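Putative membrane anchored protein (Corynebacterium diphtheriae, PDB 3LSO) is of unknown function but is probably held in the bacterial membrane while presenting an elongated region built of successive beta-strand modules. Local coordinates at residues 227-233 with 260-266; 283-289 with 426-430; 301-305 with 321-325; 340-344 with 410-416. One frame throughout, in Å; residues are numbered along the deposited sequence.

Overall arrangement
The four contacts follow the chain from its middle module into the next, showing how beta modules are built and joined. Contact 1 zips two strands of the five-stranded sheet together. Contact 2, with its centre about 23 Å from that of contact 1, is the junction, where the chain leaves this sheet at the end of strand 278-285 and meets strand 425-435 of the following module. Contacts 3 and 4 lie within that module, their centres about 9 Å apart; both reach the sheet of strands 321-329 and 410-417, and contact 4 packs it against the sheet of strand 335-343. Phe429 of contact 2 reaches both. Contact 1 stays about 18 Å from contact 3 (nearest atoms).

Contact 1: 227-233 with 260-266; sequences VQFFVNH and KTITARF
Gln228 and Arg265 exchange backbone bonds in an antiparallel ladder of strands 227-231 and 260-266. Gln228 N lies 2.8 Å from Arg265 O, and Phe230 and Thr263 repeat the exchange two residues on. Between these rungs stand non-hydrogen-bonded pairs, where CA-H...O contacts such as Phe229 CA to Thr263 O (3.2 Å) add to the seam. Beyond the strand, Asn232 takes over: its N donates to Thr261 O, and its side chain stands in for a backbone carbonyl, OD1 receiving Thr261 N at 2.9 Å, almost straight (169° at the hydrogen). A water accepts from His233 N and donates to Thr261 O and Thr263 OG1, linking the turn to the neighbouring strand; Thr263 OG1 is also bonded to Glu279.

The apolar contacts divide between two faces. On one, Phe230 CB rests on Thr263 CB (3.8 Å), while the ring receives Arg265 CB at its edge, CE2 to CB 4.0 Å. The guanidinium plane is turned 71° from that ring; a bend at chi3 (-71°) precedes the group, which is paired with Asp277. On the other face, Ala264 CB packs against Phe229 CE2 (4.1 Å), and Val231 CG2 runs beside Ile262 CD1.

Strand 234-241 pairs with 227-231 and strand 278-285 with 260-266, placing both inside the sheet; strand 208-214 covers the face of Phe229, Ile262 and Ala264.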
loop_
_atom_site.group_PDB
_atom_site.type_symbol
_atom_site.label_atom_id
_atom_site.label_comp_id
_atom_site.label_asym_id
_atom_site.label_seq_id
_atom_site.Cartn_x
_atom_site.Cartn_y
_atom_site.Cartn_z
ATOM N N VAL B 227 -19.957 6.385 -2.606
ATOM C CA VAL B 227 -18.767 6.787 -1.840
ATOM C C VAL B 227 -18.856 8.221 -1.318
ATOM O O VAL B 227 -19.219 9.128 -2.057
ATOM C CB VAL B 227 -17.466 6.628 -2.664
ATOM C CG1 VAL B 227 -16.303 7.367 -2.015
ATOM C CG2 VAL B 227 -17.130 5.156 -2.830
ATOM N N GLN B 228 -18.535 8.403 -0.039
ATOM C CA GLN B 228 -18.447 9.722 0.552
ATOM C C GLN B 228 -16.996 10.141 0.660
ATOM O O GLN B 228 -16.185 9.449 1.284
ATOM C CB GLN B 228 -19.067 9.759 1.936
ATOM C CG GLN B 228 -18.994 11.145 2.558
ATOM C CD GLN B 228 -19.800 12.180 1.776
ATOM O OE1 GLN B 228 -19.249 12.958 0.989
ATOM N NE2 GLN B 228 -21.118 12.170 1.970
ATOM N N PHE B 229 -16.661 11.267 0.045
ATOM C CA PHE B 229 -15.308 11.784 0.135
ATOM C C PHE B 229 -15.210 12.758 1.287
ATOM O O PHE B 229 -16.218 13.329 1.720
ATOM C CB PHE B 229 -14.899 12.457 -1.172
ATOM C CG PHE B 229 -14.677 11.489 -2.295
ATOM C CD1 PHE B 229 -15.686 11.197 -3.180
ATOM C CD2 PHE B 229 -13.459 10.856 -2.448
ATOM C CE1 PHE B 229 -15.476 10.309 -4.209
ATOM C CE2 PHE B 229 -13.249 9.981 -3.466
ATOM C CZ PHE B 229 -14.263 9.703 -4.351
ATOM N N PHE B 230 -14.000 12.925 1.798
ATOM C CA PHE B 230 -13.755 13.895 2.838
ATOM C C PHE B 230 -12.481 14.636 2.522
ATOM O O PHE B 230 -11.511 14.054 2.017
ATOM C CB PHE B 230 -13.577 13.210 4.178
ATOM C CG PHE B 230 -14.800 12.538 4.692
ATOM C CD1 PHE B 230 -15.581 13.146 5.658
ATOM C CD2 PHE B 230 -15.146 11.268 4.256
ATOM C CE1 PHE B 230 -16.708 12.509 6.173
ATOM C CE2 PHE B 230 -16.288 10.625 4.761
ATOM C CZ PHE B 230 -17.067 11.254 5.719
ATOM N N VAL B 231 -12.485 15.924 2.825
ATOM C CA VAL B 231 -11.284 16.723 2.750
ATOM C C VAL B 231 -11.055 17.160 4.177
ATOM O O VAL B 231 -11.987 17.626 4.840
ATOM C CB VAL B 231 -11.440 17.944 1.821
ATOM C CG1 VAL B 231 -10.196 18.776 1.865
ATOM C CG2 VAL B 231 -11.678 17.507 0.403
ATOM N N ASN B 232 -9.834 16.970 4.655
ATOM C CA ASN B 232 -9.499 17.280 6.027
ATOM C C ASN B 232 -10.590 16.904 7.008
ATOM O O ASN B 232 -11.008 17.703 7.854
ATOM C CB ASN B 232 -9.070 18.738 6.155
ATOM C CG ASN B 232 -7.600 18.954 5.765
ATOM O OD1 ASN B 232 -6.929 18.074 5.205
ATOM N ND2 ASN B 232 -7.097 20.124 6.071
ATOM N N HIS B 233 -11.036 15.659 6.859
ATOM C CA HIS B 233 -12.035 14.995 7.717
ATOM C C HIS B 233 -13.443 15.610 7.774
ATOM O O HIS B 233 -14.205 15.386 8.734
ATOM C CB HIS B 233 -11.474 14.703 9.118
ATOM C CG HIS B 233 -10.394 13.658 9.131
ATOM N ND1 HIS B 233 -9.681 13.335 10.267
ATOM C CD2 HIS B 233 -9.897 12.877 8.141
ATOM C CE1 HIS B 233 -8.804 12.391 9.983
ATOM N NE2 HIS B 233 -8.916 12.096 8.699
ATOM N N LYS B 260 -3.299 18.277 2.306
ATOM C CA LYS B 260 -4.705 17.993 2.405
ATOM C C LYS B 260 -4.915 16.492 2.550
ATOM O O LYS B 260 -4.259 15.702 1.876
ATOM C CB LYS B 260 -5.408 18.548 1.179
ATOM C CG LYS B 260 -5.068 20.028 0.950
ATOM C CD LYS B 260 -5.920 20.946 1.811
ATOM C CE LYS B 260 -5.481 22.371 1.684
ATOM N NZ LYS B 260 -6.094 23.224 2.750
ATOM N N THR B 261 -5.796 16.098 3.467
ATOM C CA THR B 261 -6.073 14.691 3.732
ATOM C C THR B 261 -7.372 14.322 3.046
ATOM O O THR B 261 -8.428 14.865 3.356
ATOM C CB THR B 261 -6.209 14.438 5.226
ATOM O OG1 THR B 261 -4.943 14.647 5.864
ATOM C CG2 THR B 261 -6.579 13.039 5.463
ATOM N N ILE B 262 -7.282 13.421 2.083
ATOM C CA ILE B 262 -8.455 12.960 1.379
ATOM C C ILE B 262 -8.826 11.610 1.947
ATOM O O ILE B 262 -7.964 10.728 2.127
ATOM C CB ILE B 262 -8.199 12.839 -0.129
ATOM C CG1 ILE B 262 -7.516 14.103 -0.670
ATOM C CG2 ILE B 262 -9.490 12.557 -0.883
ATOM C CD1 ILE B 262 -8.302 15.404 -0.427
ATOM N N THR B 263 -10.115 11.461 2.251
ATOM C CA THR B 263 -10.630 10.210 2.771
ATOM C C THR B 263 -11.794 9.782 1.905
ATOM O O THR B 263 -12.615 10.627 1.500
ATOM C CB THR B 263 -11.035 10.346 4.241
ATOM O OG1 THR B 263 -9.914 10.851 4.988
ATOM C CG2 THR B 263 -11.432 8.994 4.808
ATOM N N ALA B 264 -11.829 8.490 1.577
ATOM C CA ALA B 264 -12.924 7.891 0.816
ATOM C C ALA B 264 -13.563 6.842 1.694
ATOM O O ALA B 264 -12.854 6.046 2.343
ATOM C CB ALA B 264 -12.415 7.256 -0.460
ATOM N N ARG B 265 -14.896 6.846 1.712
ATOM C CA ARG B 265 -15.670 5.976 2.586
ATOM C C ARG B 265 -16.802 5.350 1.797
ATOM O O ARG B 265 -17.577 6.054 1.148
ATOM C CB ARG B 265 -16.231 6.773 3.761
ATOM C CG ARG B 265 -17.328 6.046 4.507
ATOM C CD ARG B 265 -17.633 6.662 5.853
ATOM N NE ARG B 265 -16.551 6.414 6.793
ATOM C CZ ARG B 265 -16.465 6.968 7.996
ATOM N NH1 ARG B 265 -17.410 7.795 8.416
ATOM N NH2 ARG B 265 -15.431 6.696 8.781
ATOM N N PHE B 266 -16.891 4.024 1.851
ATOM C CA PHE B 266 -17.959 3.288 1.164
ATOM C C PHE B 266 -19.272 3.299 1.959
ATOM O O PHE B 266 -19.292 2.995 3.154
ATOM C CB PHE B 266 -17.516 1.855 0.830
ATOM C CG PHE B 266 -18.461 1.116 -0.074
ATOM C CD1 PHE B 266 -18.595 1.476 -1.413
ATOM C CD2 PHE B 266 -19.214 0.044 0.407
ATOM C CE1 PHE B 266 -19.476 0.783 -2.264
ATOM C CE2 PHE B 266 -20.094 -0.662 -0.435
ATOM C CZ PHE B 266 -20.224 -0.292 -1.774
HETATM O O HOH W 1 -10.384 13.747 4.943
#

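Contact 2: 283-289 with 426-430; sequences PVVTELD and IYMFQ
Ile426 is the first bump of this junction, and the end of strand 283-285 offers the hollow. Ile426 CD1 rests against Pro283 CB (3.9 Å), its CB lies near Val284 O, and its CG2 meets Val285 CG1 at 3.6 Å, which leaves the side chain seated along three successive residues. The branching puts it there: CG1 is anti to the carbonyl carbon and the chain then runs on extended to CD1, so the two arms spread over different residues.

The second bump is the methyl end of Met428, present as selenomethionine. The chain turns at chi3 (-69°) and carries CE into a notch with walls of different kinds: Leu288 CD1 at 3.8 Å, Glu287 O at 3.9 Å and Val285 CG1 at 4.1 Å. The loop after Val285 thus curls round the selenium-bearing tip. Leu288 reaches it although its CB starts off away from strand 426-430.

Farther along, the polar ends come near without bonding. Gln430 NE2 stands 3.4 Å from Asp289 OD2 at an angle too poor for a hydrogen bond, with amide and carboxylate planes 62° apart; the Gln430 OE1 end is held by Asn343 ND2. Glu287 forms a salt bridge with Lys387, which also makes a long, weak ion pair with Asp289.

The strands converge at 62° rather than running side by side. Here the oblique, largely apolar packing joins two consecutive beta modules, strand 278-285 being the last in the chain of one sheet and strand 425-435 belonging to the next module.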
loop_
_atom_site.group_PDB
_atom_site.type_symbol
_atom_site.label_atom_id
_atom_site.label_comp_id
_atom_site.label_asym_id
_atom_site.label_seq_id
_atom_site.Cartn_x
_atom_site.Cartn_y
_atom_site.Cartn_z
ATOM N N PRO B 283 -0.332 17.242 -1.295
ATOM C CA PRO B 283 0.216 18.525 -0.985
ATOM C C PRO B 283 -0.352 19.533 -1.951
ATOM O O PRO B 283 -0.224 19.361 -3.163
ATOM C CB PRO B 283 1.710 18.342 -1.269
ATOM C CG PRO B 283 1.888 16.908 -1.584
ATOM C CD PRO B 283 0.604 16.443 -2.088
ATOM N N VAL B 284 -0.974 20.580 -1.432
ATOM C CA VAL B 284 -1.479 21.623 -2.287
ATOM C C VAL B 284 -0.659 22.889 -2.105
ATOM O O VAL B 284 -0.457 23.353 -0.998
ATOM C CB VAL B 284 -2.949 21.840 -2.034
ATOM C CG1 VAL B 284 -3.442 23.048 -2.745
ATOM C CG2 VAL B 284 -3.695 20.649 -2.526
ATOM N N VAL B 285 -0.163 23.430 -3.204
ATOM C CA VAL B 285 0.735 24.573 -3.170
ATOM C C VAL B 285 0.029 25.781 -3.806
ATOM O O VAL B 285 -0.933 25.600 -4.567
ATOM C CB VAL B 285 2.032 24.240 -3.947
ATOM C CG1 VAL B 285 2.880 23.242 -3.184
ATOM C CG2 VAL B 285 1.699 23.677 -5.319
ATOM N N THR B 286 0.504 26.997 -3.520
ATOM C CA THR B 286 -0.095 28.223 -4.091
ATOM C C THR B 286 -0.014 28.292 -5.629
ATOM O O THR B 286 -1.026 28.182 -6.327
ATOM C CB THR B 286 0.548 29.475 -3.482
ATOM O OG1 THR B 286 0.426 29.399 -2.058
ATOM C CG2 THR B 286 -0.132 30.752 -4.000
ATOM N N GLU B 287 1.199 28.482 -6.139
ATOM C CA GLU B 287 1.477 28.435 -7.572
ATOM C C GLU B 287 2.668 27.479 -7.731
ATOM O O GLU B 287 3.556 27.398 -6.856
ATOM C CB GLU B 287 1.826 29.858 -8.081
ATOM C CG GLU B 287 1.756 30.140 -9.612
ATOM C CD GLU B 287 2.457 31.473 -10.020
ATOM O OE1 GLU B 287 2.648 32.384 -9.160
ATOM O OE2 GLU B 287 2.830 31.603 -11.218
ATOM N N LEU B 288 2.665 26.737 -8.829
ATOM C CA LEU B 288 3.830 25.980 -9.215
ATOM C C LEU B 288 4.332 26.469 -10.570
ATOM O O LEU B 288 3.685 26.251 -11.605
ATOM C CB LEU B 288 3.507 24.490 -9.266
ATOM C CG LEU B 288 4.694 23.581 -9.641
ATOM C CD1 LEU B 288 5.753 23.431 -8.526
ATOM C CD2 LEU B 288 4.192 22.207 -10.088
ATOM N N ASP B 289 5.474 27.144 -10.569
ATOM C CA ASP B 289 6.129 27.460 -11.822
ATOM C C ASP B 289 7.101 26.357 -12.120
ATOM O O ASP B 289 8.141 26.249 -11.481
ATOM C CB ASP B 289 6.896 28.761 -11.739
ATOM C CG ASP B 289 6.025 29.930 -11.393
ATOM O OD1 ASP B 289 4.957 29.716 -10.757
ATOM O OD2 ASP B 289 6.431 31.069 -11.764
ATOM N N ILE B 426 1.864 25.567 2.211
ATOM C CA ILE B 426 3.095 25.076 1.668
ATOM C C ILE B 426 3.693 26.116 0.708
ATOM O O ILE B 426 2.998 26.697 -0.124
ATOM C CB ILE B 426 2.881 23.765 0.918
ATOM C CG1 ILE B 426 2.514 22.641 1.877
ATOM C CG2 ILE B 426 4.149 23.369 0.218
ATOM C CD1 ILE B 426 2.138 21.324 1.192
ATOM N N TYR B 427 5.000 26.315 0.808
ATOM C CA TYR B 427 5.666 27.412 0.163
ATOM C C TYR B 427 6.980 26.837 -0.357
ATOM O O TYR B 427 7.530 25.937 0.281
ATOM C CB TYR B 427 5.947 28.508 1.196
ATOM C CG TYR B 427 4.729 29.205 1.813
ATOM C CD1 TYR B 427 4.175 30.353 1.231
ATOM C CD2 TYR B 427 4.159 28.738 2.989
ATOM C CE1 TYR B 427 3.064 30.998 1.796
ATOM C CE2 TYR B 427 3.056 29.365 3.572
ATOM C CZ TYR B 427 2.518 30.491 2.969
ATOM O OH TYR B 427 1.437 31.105 3.554
HETATM N N MSE B 428 7.455 27.305 -1.518
HETATM C CA MSE B 428 8.761 26.923 -2.058
HETATM C C MSE B 428 9.504 28.174 -2.414
HETATM O O MSE B 428 8.891 29.214 -2.665
HETATM C CB MSE B 428 8.614 26.178 -3.376
HETATM C CG MSE B 428 8.357 24.697 -3.294
HETATM SE SE MSE B 428 7.760 24.128 -5.045
HETATM C CE MSE B 428 6.044 25.008 -5.036
ATOM N N PHE B 429 10.820 28.080 -2.497
ATOM C CA PHE B 429 11.567 29.142 -3.130
ATOM C C PHE B 429 11.699 28.909 -4.638
ATOM O O PHE B 429 11.552 27.777 -5.122
ATOM C CB PHE B 429 12.913 29.284 -2.449
ATOM C CG PHE B 429 12.800 29.760 -1.046
ATOM C CD1 PHE B 429 12.948 31.094 -0.741
ATOM C CD2 PHE B 429 12.495 28.878 -0.020
ATOM C CE1 PHE B 429 12.831 31.541 0.547
ATOM C CE2 PHE B 429 12.377 29.334 1.299
ATOM C CZ PHE B 429 12.546 30.665 1.570
ATOM N N GLN B 430 11.950 29.975 -5.387
ATOM C CA GLN B 430 12.159 29.841 -6.819
ATOM C C GLN B 430 13.543 30.281 -7.184
ATOM O O GLN B 430 14.161 31.070 -6.453
ATOM C CB GLN B 430 11.161 30.717 -7.569
ATOM C CG GLN B 430 9.697 30.320 -7.346
ATOM C CD GLN B 430 8.729 31.229 -8.073
ATOM O OE1 GLN B 430 8.905 32.445 -8.119
ATOM N NE2 GLN B 430 7.700 30.641 -8.656
#

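Contact 3: 301-305 with 321-325; sequences GLING and KVSVS
Leu302 and Ser325 form a hydrogen-bonded pair at the edge of an antiparallel four-stranded sheet, where strand 298-303 is outermost and strand 321-329 is its neighbour. The strands run almost exactly opposite, at 174°, with axes 4.6 Å apart. Ser325 N donates to Leu302 O (2.8 Å) and Leu302 N to Ser325 O, the latter approaching from above the carbonyl plane. On the same face their side chains meet, Leu302 CB and CD1 each lying 3.7 Å from Ser325 CB.

Next in the ladder, Ile303 and Val324 make a non-hydrogen-bonded pair turned to the other face, toward Phe429 of strand 425-435. Strand 410-417 flanks 321-329 on its far side, through backbone bonds of Val322 and Val324.

The strand ends at Ile303, and the backbone of Asn304 turns to positive phi (51°). Its N still donates to Ser323 O at 2.7 Å. With CG beside its own N, the side chain reaches across and OD1 accepts Ser323 N at 3.3 Å, a longer but straight bond (167° at the hydrogen). A water accepts from Gly305 N at 3.0 Å and donates to Ser323 O, giving that carbonyl a second partner.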
loop_
_atom_site.group_PDB
_atom_site.type_symbol
_atom_site.label_atom_id
_atom_site.label_comp_id
_atom_site.label_asym_id
_atom_site.label_seq_id
_atom_site.Cartn_x
_atom_site.Cartn_y
_atom_site.Cartn_z
ATOM N N GLY B 301 17.865 22.178 -4.914
ATOM C CA GLY B 301 17.970 23.193 -3.899
ATOM C C GLY B 301 18.125 22.600 -2.525
ATOM O O GLY B 301 18.251 21.384 -2.377
ATOM N N LEU B 302 18.135 23.470 -1.521
ATOM C CA LEU B 302 18.301 23.087 -0.138
ATOM C C LEU B 302 17.571 24.129 0.657
ATOM O O LEU B 302 17.620 25.317 0.311
ATOM C CB LEU B 302 19.774 23.149 0.273
ATOM C CG LEU B 302 20.810 22.158 -0.265
ATOM C CD1 LEU B 302 22.242 22.728 -0.216
ATOM C CD2 LEU B 302 20.716 20.863 0.508
ATOM N N ILE B 303 16.871 23.692 1.701
ATOM C CA ILE B 303 16.368 24.604 2.724
ATOM C C ILE B 303 16.888 24.116 4.061
ATOM O O ILE B 303 16.774 22.937 4.373
ATOM C CB ILE B 303 14.849 24.730 2.721
ATOM C CG1 ILE B 303 14.398 25.595 3.895
ATOM C CG2 ILE B 303 14.207 23.366 2.835
ATOM C CD1 ILE B 303 13.077 26.304 3.656
ATOM N N ASN B 304 17.497 25.022 4.825
ATOM C CA ASN B 304 18.198 24.672 6.065
ATOM C C ASN B 304 19.180 23.527 5.845
ATOM O O ASN B 304 19.356 22.659 6.704
ATOM C CB ASN B 304 17.221 24.349 7.198
ATOM C CG ASN B 304 16.465 25.573 7.688
ATOM O OD1 ASN B 304 16.846 26.697 7.401
ATOM N ND2 ASN B 304 15.387 25.355 8.428
ATOM N N GLY B 305 19.808 23.530 4.676
ATOM C CA GLY B 305 20.847 22.544 4.355
ATOM C C GLY B 305 20.400 21.137 3.959
ATOM O O GLY B 305 21.236 20.227 3.862
ATOM N N LYS B 321 14.133 32.457 10.831
ATOM C CA LYS B 321 15.106 32.733 9.754
ATOM C C LYS B 321 15.385 31.410 9.078
ATOM O O LYS B 321 15.369 30.390 9.741
ATOM C CB LYS B 321 16.409 33.360 10.298
ATOM C CG LYS B 321 16.344 34.890 10.608
ATOM C CD LYS B 321 17.589 35.463 11.371
ATOM C CE LYS B 321 17.712 37.018 11.230
ATOM N NZ LYS B 321 18.267 37.760 12.427
ATOM N N VAL B 322 15.572 31.397 7.765
ATOM C CA VAL B 322 15.922 30.159 7.054
ATOM C C VAL B 322 17.028 30.397 6.035
ATOM O O VAL B 322 17.180 31.505 5.528
ATOM C CB VAL B 322 14.734 29.514 6.301
ATOM C CG1 VAL B 322 13.583 29.225 7.237
ATOM C CG2 VAL B 322 14.287 30.372 5.112
ATOM N N SER B 323 17.785 29.356 5.717
ATOM C CA SER B 323 18.828 29.485 4.733
ATOM C C SER B 323 18.481 28.589 3.558
ATOM O O SER B 323 18.090 27.428 3.731
ATOM C CB SER B 323 20.139 29.060 5.327
ATOM O OG SER B 323 20.105 27.665 5.526
ATOM N N VAL B 324 18.624 29.133 2.368
ATOM C CA VAL B 324 18.163 28.478 1.174
ATOM C C VAL B 324 19.313 28.419 0.198
ATOM O O VAL B 324 20.159 29.308 0.152
ATOM C CB VAL B 324 17.003 29.269 0.528
ATOM C CG1 VAL B 324 16.664 28.705 -0.802
ATOM C CG2 VAL B 324 15.793 29.228 1.422
ATOM N N SER B 325 19.332 27.372 -0.597
ATOM C CA SER B 325 20.307 27.225 -1.642
ATOM C C SER B 325 19.546 26.805 -2.881
ATOM O O SER B 325 18.565 26.065 -2.791
ATOM C CB SER B 325 21.285 26.134 -1.230
ATOM O OG SER B 325 22.315 26.008 -2.180
HETATM O O HOH W 2 20.019 25.753 2.721
#

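Contact 4: 340-344 with 410-416; sequences IGINA and QTVSAEF
The Phe416 ring is met obliquely by two aliphatic groups from segment 340-344. Ile342 CG2 comes to CZ at 3.5 Å, and Ala344 CB lies 4.0 Å from CE2, so the two methyls lean on different corners of one ring. Phe429 of strand 425-435 also meets this ring, with the planes about 40° apart.

Ile342 divides its work between its branches. While CG2 leans obliquely against the ring, CD1 runs down to the backbone of 410-416, approaching Val412 O at 3.4 Å and touching Val412 CG2 at 3.9 Å and Ala414 CB at 4.2 Å. At the other end, Ile340 CD1 lies 3.6 Å from Val412 CG1 as the two side chains pass alongside one another, heading opposite ways. Gly341, without a side chain, brings its CA to 4.0 Å from Val412 CG1.

The strands belong to different sheets and are inclined by 38°, their axes coming no closer than 6.6 Å, as befits two layers stacked face to face. With methyls, a ring and mostly buried residues doing the touching, this interface is consistent with a hydrophobic core held by shape rather than by directional bonds.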
loop_
_atom_site.group_PDB
_atom_site.type_symbol
_atom_site.label_atom_id
_atom_site.label_comp_id
_atom_site.label_asym_id
_atom_site.label_seq_id
_atom_site.Cartn_x
_atom_site.Cartn_y
_atom_site.Cartn_z
ATOM N N ILE B 340 21.345 34.535 -12.176
ATOM C CA ILE B 340 20.633 33.575 -11.346
ATOM C C ILE B 340 20.376 34.265 -10.028
ATOM O O ILE B 340 21.128 35.159 -9.628
ATOM C CB ILE B 340 21.387 32.233 -11.174
ATOM C CG1 ILE B 340 22.680 32.421 -10.410
ATOM C CG2 ILE B 340 21.611 31.554 -12.511
ATOM C CD1 ILE B 340 23.197 31.139 -9.872
ATOM N N GLY B 341 19.278 33.902 -9.389
ATOM C CA GLY B 341 19.008 34.402 -8.046
ATOM C C GLY B 341 17.860 33.641 -7.447
ATOM O O GLY B 341 17.079 33.022 -8.198
ATOM N N ILE B 342 17.760 33.661 -6.113
ATOM C CA ILE B 342 16.597 33.088 -5.419
ATOM C C ILE B 342 15.454 34.103 -5.288
ATOM O O ILE B 342 15.678 35.236 -4.849
ATOM C CB ILE B 342 16.970 32.604 -4.011
ATOM C CG1 ILE B 342 17.933 31.432 -4.097
ATOM C CG2 ILE B 342 15.705 32.210 -3.211
ATOM C CD1 ILE B 342 18.993 31.482 -3.014
ATOM N N ASN B 343 14.241 33.676 -5.644
ATOM C CA ASN B 343 13.015 34.481 -5.514
ATOM C C ASN B 343 12.102 33.828 -4.483
ATOM O O ASN B 343 11.633 32.697 -4.663
ATOM C CB ASN B 343 12.281 34.568 -6.859
ATOM C CG ASN B 343 11.050 35.502 -6.822
ATOM O OD1 ASN B 343 11.178 36.703 -6.624
ATOM N ND2 ASN B 343 9.878 34.953 -7.061
ATOM N N ALA B 344 11.833 34.541 -3.402
ATOM C CA ALA B 344 11.198 33.925 -2.248
ATOM C C ALA B 344 9.692 34.065 -2.330
ATOM O O ALA B 344 9.205 34.951 -3.024
ATOM C CB ALA B 344 11.737 34.581 -0.985
ATOM N N GLN B 410 25.537 25.447 -10.843
ATOM C CA GLN B 410 25.658 26.904 -10.666
ATOM C C GLN B 410 24.723 27.329 -9.517
ATOM O O GLN B 410 23.514 27.288 -9.650
ATOM C CB GLN B 410 25.270 27.646 -11.948
ATOM C CG GLN B 410 25.880 27.110 -13.258
ATOM C CD GLN B 410 27.397 27.217 -13.321
ATOM O OE1 GLN B 410 28.113 26.257 -13.067
ATOM N NE2 GLN B 410 27.888 28.385 -13.672
ATOM N N THR B 411 25.264 27.730 -8.382
ATOM C CA THR B 411 24.472 27.848 -7.167
ATOM C C THR B 411 24.402 29.272 -6.612
ATOM O O THR B 411 25.403 29.985 -6.514
ATOM C CB THR B 411 25.033 26.905 -6.094
ATOM O OG1 THR B 411 25.041 25.570 -6.611
ATOM C CG2 THR B 411 24.203 26.931 -4.844
ATOM N N VAL B 412 23.209 29.693 -6.241
ATOM C CA VAL B 412 23.100 30.872 -5.433
ATOM C C VAL B 412 22.492 30.455 -4.070
ATOM O O VAL B 412 21.595 29.605 -4.008
ATOM C CB VAL B 412 22.285 31.904 -6.178
ATOM C CG1 VAL B 412 21.149 31.236 -6.869
ATOM C CG2 VAL B 412 21.775 32.960 -5.234
ATOM N N SER B 413 23.031 30.985 -2.983
ATOM C CA SER B 413 22.466 30.753 -1.655
ATOM C C SER B 413 22.310 32.043 -0.875
ATOM O O SER B 413 23.014 33.031 -1.112
ATOM C CB SER B 413 23.302 29.758 -0.860
ATOM O OG SER B 413 24.629 30.204 -0.669
ATOM N N ALA B 414 21.358 32.054 0.038
ATOM C CA ALA B 414 21.089 33.279 0.768
ATOM C C ALA B 414 20.281 32.966 1.999
ATOM O O ALA B 414 19.924 31.818 2.223
ATOM C CB ALA B 414 20.347 34.275 -0.121
ATOM N N GLU B 415 19.981 33.983 2.798
ATOM C CA GLU B 415 19.148 33.753 3.959
ATOM C C GLU B 415 17.953 34.631 3.937
ATOM O O GLU B 415 18.034 35.786 3.522
ATOM C CB GLU B 415 19.916 33.972 5.238
ATOM C CG GLU B 415 20.989 32.931 5.412
ATOM C CD GLU B 415 21.633 32.979 6.787
ATOM O OE1 GLU B 415 21.056 33.627 7.713
ATOM O OE2 GLU B 415 22.723 32.366 6.928
ATOM N N PHE B 416 16.852 34.060 4.422
ATOM C CA PHE B 416 15.555 34.682 4.403
ATOM C C PHE B 416 14.854 34.674 5.734
ATOM O O PHE B 416 15.131 33.855 6.615
ATOM C CB PHE B 416 14.689 33.981 3.383
ATOM C CG PHE B 416 15.199 34.122 2.020
ATOM C CD1 PHE B 416 15.995 33.137 1.467
ATOM C CD2 PHE B 416 14.956 35.281 1.298
ATOM C CE1 PHE B 416 16.503 33.279 0.200
ATOM C CE2 PHE B 416 15.470 35.430 0.004
ATOM C CZ PHE B 416 16.245 34.424 -0.534
#